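Local structure of CRISPR-associated endonuclease Cas9 (Campylobacter jejuni subsp. jejuni serotype O:2, 5X2H) at residues Y465-N470 with V816-E821. The protein cleaves both strands of DNA targets matched by its guide RNA, using HNH and RuvC-like nuclease domains, in bacterial defence against mobile genetic elements. Sequence-based numbering, arbitrary orientation.
Sequences YRKVLN and VSALGE. With nucleotides of chain B.
Lys467 and Val468, on helix 456-476, receive Ala818 and Leu819 from the turn 817-820. In Lys467, CB leaves the helix with CG anti to the backbone N (chi1 176°). CG then lies 3.9 Å from Ala818 CB, and CD 4.0 Å from the same methyl. The chain bends at chi3 (-62°), and its tip, NZ, makes a salt bridge with an RNA phosphate. A long lysine suits this place because its methylenes pack on protein while its charge meets RNA; the small alanine lets the turn come close. Val468, branched at CB, offers the turn two methyls: CG2 is 4.4 Å from Ala818 CB, while CG1 meets Leu819 CD2 at 4.0 Å. The leucine is long enough to reach the helix backbone too, 3.8 Å from CD2 to Val468 O. No hydrogen bond joins the two segments. The turn is type I, braced by Ser817 OG, which accepts from Glu821 N and donates to Glu821 OE2. One residue before Lys467, Arg466 presents its guanidinium edge to the phosphate of U74 of chain B, NH1 and NH2 donating to OP2 and OP1 in nearly straight bonds. The arrangement docks a beta-hairpin turn of the C-terminal antiparallel sheet, in the PI-CTD family region, on a helix whose Val468 and Leu469 touch Phe13 of strand 10-15, joining that sheet to the RuvC-like domain beside bound RNA.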
ATOM      1  N   TYR A 465     -14.132 -10.103  10.768  1.00 48.90           N
ATOM      2  CA  TYR A 465     -14.378 -11.395  11.397  1.00 51.55           C
ATOM      3  C   TYR A 465     -14.397 -11.269  12.913  1.00 53.77           C
ATOM      4  O   TYR A 465     -15.278 -11.825  13.577  1.00 56.19           O
ATOM      5  CB  TYR A 465     -13.325 -12.411  10.954  1.00 49.78           C
ATOM      6  CG  TYR A 465     -13.230 -13.623  11.855  1.00 53.65           C
ATOM      7  CD1 TYR A 465     -14.205 -14.616  11.828  1.00 55.04           C
ATOM      8  CD2 TYR A 465     -12.163 -13.779  12.733  1.00 54.85           C
ATOM      9  CE1 TYR A 465     -14.122 -15.726  12.653  1.00 56.56           C
ATOM     10  CE2 TYR A 465     -12.070 -14.885  13.561  1.00 54.98           C
ATOM     11  CZ  TYR A 465     -13.050 -15.856  13.517  1.00 56.55           C
ATOM     12  OH  TYR A 465     -12.958 -16.958  14.339  1.00 56.31           O
ATOM     13  N   ARG A 466     -13.438 -10.529  13.476  1.00 55.31           N
ATOM     14  CA  ARG A 466     -13.390 -10.357  14.924  1.00 57.05           C
ATOM     15  C   ARG A 466     -14.613  -9.604  15.433  1.00 54.61           C
ATOM     16  O   ARG A 466     -15.202  -9.982  16.451  1.00 57.71           O
ATOM     17  CB  ARG A 466     -12.107  -9.629  15.325  1.00 55.73           C
ATOM     18  CG  ARG A 466     -12.132  -9.102  16.748  1.00 56.99           C
ATOM     19  CD  ARG A 466     -10.810  -8.476  17.147  1.00 58.52           C
ATOM     20  NE  ARG A 466     -10.848  -7.989  18.523  1.00 61.00           N
ATOM     21  CZ  ARG A 466     -11.175  -6.747  18.865  1.00 59.92           C
ATOM     22  NH1 ARG A 466     -11.484  -5.861  17.928  1.00 58.23           N
ATOM     23  NH2 ARG A 466     -11.188  -6.389  20.142  1.00 57.53           N
ATOM     24  N   LYS A 467     -15.007  -8.538  14.733  1.00 51.79           N
ATOM     25  CA  LYS A 467     -16.146  -7.740  15.175  1.00 49.22           C
ATOM     26  C   LYS A 467     -17.425  -8.567  15.192  1.00 50.58           C
ATOM     27  O   LYS A 467     -18.196  -8.509  16.158  1.00 53.11           O
ATOM     28  CB  LYS A 467     -16.305  -6.515  14.274  1.00 44.86           C
ATOM     29  CG  LYS A 467     -17.533  -5.672  14.586  1.00 46.63           C
ATOM     30  CD  LYS A 467     -17.618  -4.450  13.681  1.00 43.84           C
ATOM     31  CE  LYS A 467     -16.421  -3.535  13.875  1.00 44.67           C
ATOM     32  NZ  LYS A 467     -16.597  -2.242  13.165  1.00 46.25           N
ATOM     33  N   VAL A 468     -17.660  -9.353  14.141  1.00 50.32           N
ATOM     34  CA  VAL A 468     -18.866 -10.173  14.080  1.00 50.68           C
ATOM     35  C   VAL A 468     -18.820 -11.274  15.133  1.00 54.36           C
ATOM     36  O   VAL A 468     -19.820 -11.545  15.808  1.00 59.08           O
ATOM     37  CB  VAL A 468     -19.050 -10.748  12.664  1.00 48.45           C
ATOM     38  CG1 VAL A 468     -20.197 -11.747  12.637  1.00 51.05           C
ATOM     39  CG2 VAL A 468     -19.306  -9.628  11.671  1.00 45.84           C
ATOM     40  N   LEU A 469     -17.663 -11.921  15.294  1.00 53.25           N
ATOM     41  CA  LEU A 469     -17.540 -12.992  16.280  1.00 55.39           C
ATOM     42  C   LEU A 469     -17.755 -12.465  17.694  1.00 57.83           C
ATOM     43  O   LEU A 469     -18.511 -13.051  18.478  1.00 62.67           O
ATOM     44  CB  LEU A 469     -16.171 -13.665  16.162  1.00 56.20           C
ATOM     45  CG  LEU A 469     -15.775 -14.608  17.306  1.00 59.43           C
ATOM     46  CD1 LEU A 469     -16.717 -15.804  17.396  1.00 61.55           C
ATOM     47  CD2 LEU A 469     -14.335 -15.069  17.157  1.00 57.90           C
ATOM     48  N   ASN A 470     -17.100 -11.354  18.039  1.00 55.95           N
ATOM     49  CA  ASN A 470     -17.238 -10.812  19.386  1.00 56.54           C
ATOM     50  C   ASN A 470     -18.653 -10.316  19.656  1.00 57.74           C
ATOM     51  O   ASN A 470     -19.129 -10.397  20.795  1.00 60.50           O
ATOM     52  CB  ASN A 470     -16.219  -9.694  19.613  1.00 53.31           C
ATOM     53  CG  ASN A 470     -14.807 -10.227  19.801  1.00 55.02           C
ATOM     54  OD1 ASN A 470     -14.615 -11.415  20.056  1.00 53.97           O
ATOM     55  ND2 ASN A 470     -13.816  -9.351  19.678  1.00 54.15           N
ATOM     56  N   VAL A 816     -27.254   0.329  12.117  1.00 45.10           N
ATOM     57  CA  VAL A 816     -27.161  -1.123  12.008  1.00 51.34           C
ATOM     58  C   VAL A 816     -26.006  -1.608  12.871  1.00 50.70           C
ATOM     59  O   VAL A 816     -24.907  -1.040  12.827  1.00 46.44           O
ATOM     60  CB  VAL A 816     -26.955  -1.571  10.551  1.00 55.81           C
ATOM     61  CG1 VAL A 816     -27.531  -2.966  10.335  1.00 57.12           C
ATOM     62  CG2 VAL A 816     -27.552  -0.579   9.591  1.00 61.08           C
ATOM     63  N   SER A 817     -26.245  -2.663  13.643  1.00 51.95           N
ATOM     64  CA  SER A 817     -25.161  -3.343  14.329  1.00 50.90           C
ATOM     65  C   SER A 817     -24.448  -4.269  13.345  1.00 49.41           C
ATOM     66  O   SER A 817     -24.856  -4.426  12.191  1.00 52.22           O
ATOM     67  CB  SER A 817     -25.691  -4.110  15.537  1.00 54.44           C
ATOM     68  OG  SER A 817     -26.403  -5.265  15.135  1.00 56.38           O
ATOM     69  N   ALA A 818     -23.358  -4.892  13.795  1.00 46.53           N
ATOM     70  CA  ALA A 818     -22.627  -5.796  12.914  1.00 46.61           C
ATOM     71  C   ALA A 818     -23.399  -7.080  12.636  1.00 52.30           C
ATOM     72  O   ALA A 818     -23.071  -7.789  11.678  1.00 50.86           O
ATOM     73  CB  ALA A 818     -21.258  -6.127  13.510  1.00 44.84           C
ATOM     74  N   LEU A 819     -24.413  -7.388  13.443  1.00 54.49           N
ATOM     75  CA  LEU A 819     -25.209  -8.597  13.288  1.00 54.63           C
ATOM     76  C   LEU A 819     -26.524  -8.352  12.560  1.00 55.49           C
ATOM     77  O   LEU A 819     -27.329  -9.281  12.434  1.00 56.13           O
ATOM     78  CB  LEU A 819     -25.490  -9.222  14.660  1.00 55.83           C
ATOM     79  CG  LEU A 819     -24.278  -9.555  15.537  1.00 56.52           C
ATOM     80  CD1 LEU A 819     -24.716 -10.302  16.789  1.00 57.85           C
ATOM     81  CD2 LEU A 819     -23.248 -10.359  14.762  1.00 49.16           C
ATOM     82  N   GLY A 820     -26.764  -7.135  12.084  1.00 56.46           N
ATOM     83  CA  GLY A 820     -27.990  -6.822  11.384  1.00 56.20           C
ATOM     84  C   GLY A 820     -29.101  -6.250  12.234  1.00 60.46           C
ATOM     85  O   GLY A 820     -30.225  -6.110  11.737  1.00 65.37           O
ATOM     86  N   GLU A 821     -28.832  -5.913  13.493  1.00 57.85           N
ATOM     87  CA  GLU A 821     -29.844  -5.305  14.346  1.00 59.82           C
ATOM     88  C   GLU A 821     -29.995  -3.829  14.001  1.00 55.72           C
ATOM     89  O   GLU A 821     -29.001  -3.110  13.855  1.00 54.49           O
ATOM     90  CB  GLU A 821     -29.471  -5.471  15.817  1.00 65.21           C
ATOM     91  CG  GLU A 821     -29.046  -6.882  16.184  1.00 70.98           C
ATOM     92  CD  GLU A 821     -28.379  -6.953  17.541  1.00 73.98           C
ATOM     93  OE1 GLU A 821     -29.087  -7.186  18.543  1.00 75.03           O
ATOM     94  OE2 GLU A 821     -27.144  -6.762  17.603  1.00 74.67           O
TER
ATOM     95  P     U B  74     -11.757  -2.895  20.196  1.00 52.34           P
ATOM     96  OP1   U B  74     -11.894  -3.913  21.268  1.00 58.07           O
ATOM     97  OP2   U B  74     -12.331  -3.174  18.857  1.00 49.49           O
ATOM     98  O5'   U B  74     -12.373  -1.520  20.717  1.00 53.30           O
ATOM     99  C5'   U B  74     -11.969  -0.957  21.958  1.00 55.69           C
ATOM    100  C4'   U B  74     -12.391   0.487  22.078  1.00 57.91           C
ATOM    101  O4'   U B  74     -11.831   1.258  20.986  1.00 59.19           O
ATOM    102  C3'   U B  74     -13.886   0.758  21.998  1.00 57.11           C
ATOM    103  O3'   U B  74     -14.540   0.547  23.238  1.00 59.71           O
ATOM    104  C2'   U B  74     -13.947   2.209  21.528  1.00 57.65           C
ATOM    105  O2'   U B  74     -13.793   3.100  22.623  1.00 62.85           O
ATOM    106  C1'   U B  74     -12.704   2.311  20.639  1.00 56.74           C
ATOM    107  N1    U B  74     -13.020   2.229  19.194  1.00 53.31           N
ATOM    108  C2    U B  74     -13.425   3.392  18.567  1.00 53.51           C
ATOM    109  O2    U B  74     -13.535   4.454  19.154  1.00 54.52           O
ATOM    110  N3    U B  74     -13.701   3.270  17.228  1.00 52.45           N
ATOM    111  C4    U B  74     -13.611   2.124  16.466  1.00 51.01           C
ATOM    112  O4    U B  74     -13.894   2.168  15.266  1.00 48.19           O
ATOM    113  C5    U B  74     -13.182   0.962  17.187  1.00 49.53           C
ATOM    114  C6    U B  74     -12.908   1.053  18.491  1.00 51.58           C
ATOM    115  P     C B  77     -24.605  -0.694  17.373  1.00 55.67           P
ATOM    116  OP1   C B  77     -26.044  -0.985  17.153  1.00 54.45           O
ATOM    117  OP2   C B  77     -23.645  -1.826  17.427  1.00 55.90           O
ATOM    118  O5'   C B  77     -24.100   0.279  16.224  1.00 54.65           O
ATOM    119  C5'   C B  77     -22.736   0.304  15.832  1.00 50.48           C
ATOM    120  C4'   C B  77     -22.476   1.475  14.925  1.00 51.70           C
ATOM    121  O4'   C B  77     -22.833   2.697  15.604  1.00 53.65           O
ATOM    122  C3'   C B  77     -21.038   1.691  14.482  1.00 51.02           C
ATOM    123  O3'   C B  77     -20.724   0.883  13.360  1.00 48.51           O
ATOM    124  C2'   C B  77     -20.993   3.185  14.167  1.00 52.00           C
ATOM    125  O2'   C B  77     -21.426   3.426  12.837  1.00 50.40           O
ATOM    126  C1'   C B  77     -22.046   3.759  15.123  1.00 54.46           C
ATOM    127  N1    C B  77     -21.488   4.506  16.272  1.00 52.99           N
ATOM    128  C2    C B  77     -21.129   5.840  16.075  1.00 52.63           C
ATOM    129  O2    C B  77     -21.255   6.335  14.943  1.00 53.36           O
ATOM    130  N3    C B  77     -20.644   6.553  17.114  1.00 51.40           N
ATOM    131  C4    C B  77     -20.532   5.983  18.313  1.00 52.02           C
ATOM    132  N4    C B  77     -20.044   6.729  19.307  1.00 53.87           N
ATOM    133  C5    C B  77     -20.900   4.624  18.546  1.00 50.08           C
ATOM    134  C6    C B  77     -21.380   3.931  17.507  1.00 50.73           C
ATOM    135  P     G B  73      -9.692  -3.563  14.820  1.00 49.83           P
ATOM    136  OP1   G B  73     -10.095  -4.932  15.227  1.00 50.61           O
ATOM    137  OP2   G B  73     -10.578  -2.754  13.943  1.00 46.66           O
ATOM    138  O5'   G B  73      -9.431  -2.697  16.131  1.00 51.30           O
ATOM    139  C5'   G B  73      -8.675  -3.214  17.214  1.00 49.86           C
ATOM    140  C4'   G B  73      -8.486  -2.179  18.294  1.00 49.26           C
ATOM    141  O4'   G B  73      -7.924  -0.973  17.718  1.00 47.87           O
ATOM    142  C3'   G B  73      -9.748  -1.698  18.995  1.00 50.32           C
ATOM    143  O3'   G B  73     -10.189  -2.582  20.012  1.00 51.44           O
ATOM    144  C2'   G B  73      -9.334  -0.329  19.521  1.00 51.28           C
ATOM    145  O2'   G B  73      -8.566  -0.459  20.705  1.00 55.24           O
ATOM    146  C1'   G B  73      -8.413   0.161  18.402  1.00 50.91           C
ATOM    147  N9    G B  73      -9.120   1.029  17.441  1.00 52.79           N
ATOM    148  C8    G B  73      -9.524   0.708  16.168  1.00 51.99           C
ATOM    149  N7    G B  73     -10.128   1.694  15.566  1.00 52.73           N
ATOM    150  C5    G B  73     -10.125   2.725  16.495  1.00 52.90           C
ATOM    151  C6    G B  73     -10.641   4.046  16.413  1.00 54.45           C
ATOM    152  O6    G B  73     -11.225   4.585  15.466  1.00 54.80           O
ATOM    153  N1    G B  73     -10.419   4.761  17.587  1.00 53.53           N
ATOM    154  C2    G B  73      -9.783   4.269  18.700  1.00 50.68           C
ATOM    155  N2    G B  73      -9.663   5.106  19.741  1.00 46.47           N
ATOM    156  N3    G B  73      -9.302   3.041  18.788  1.00 50.48           N
ATOM    157  C4    G B  73      -9.505   2.330  17.658  1.00 50.95           C
TER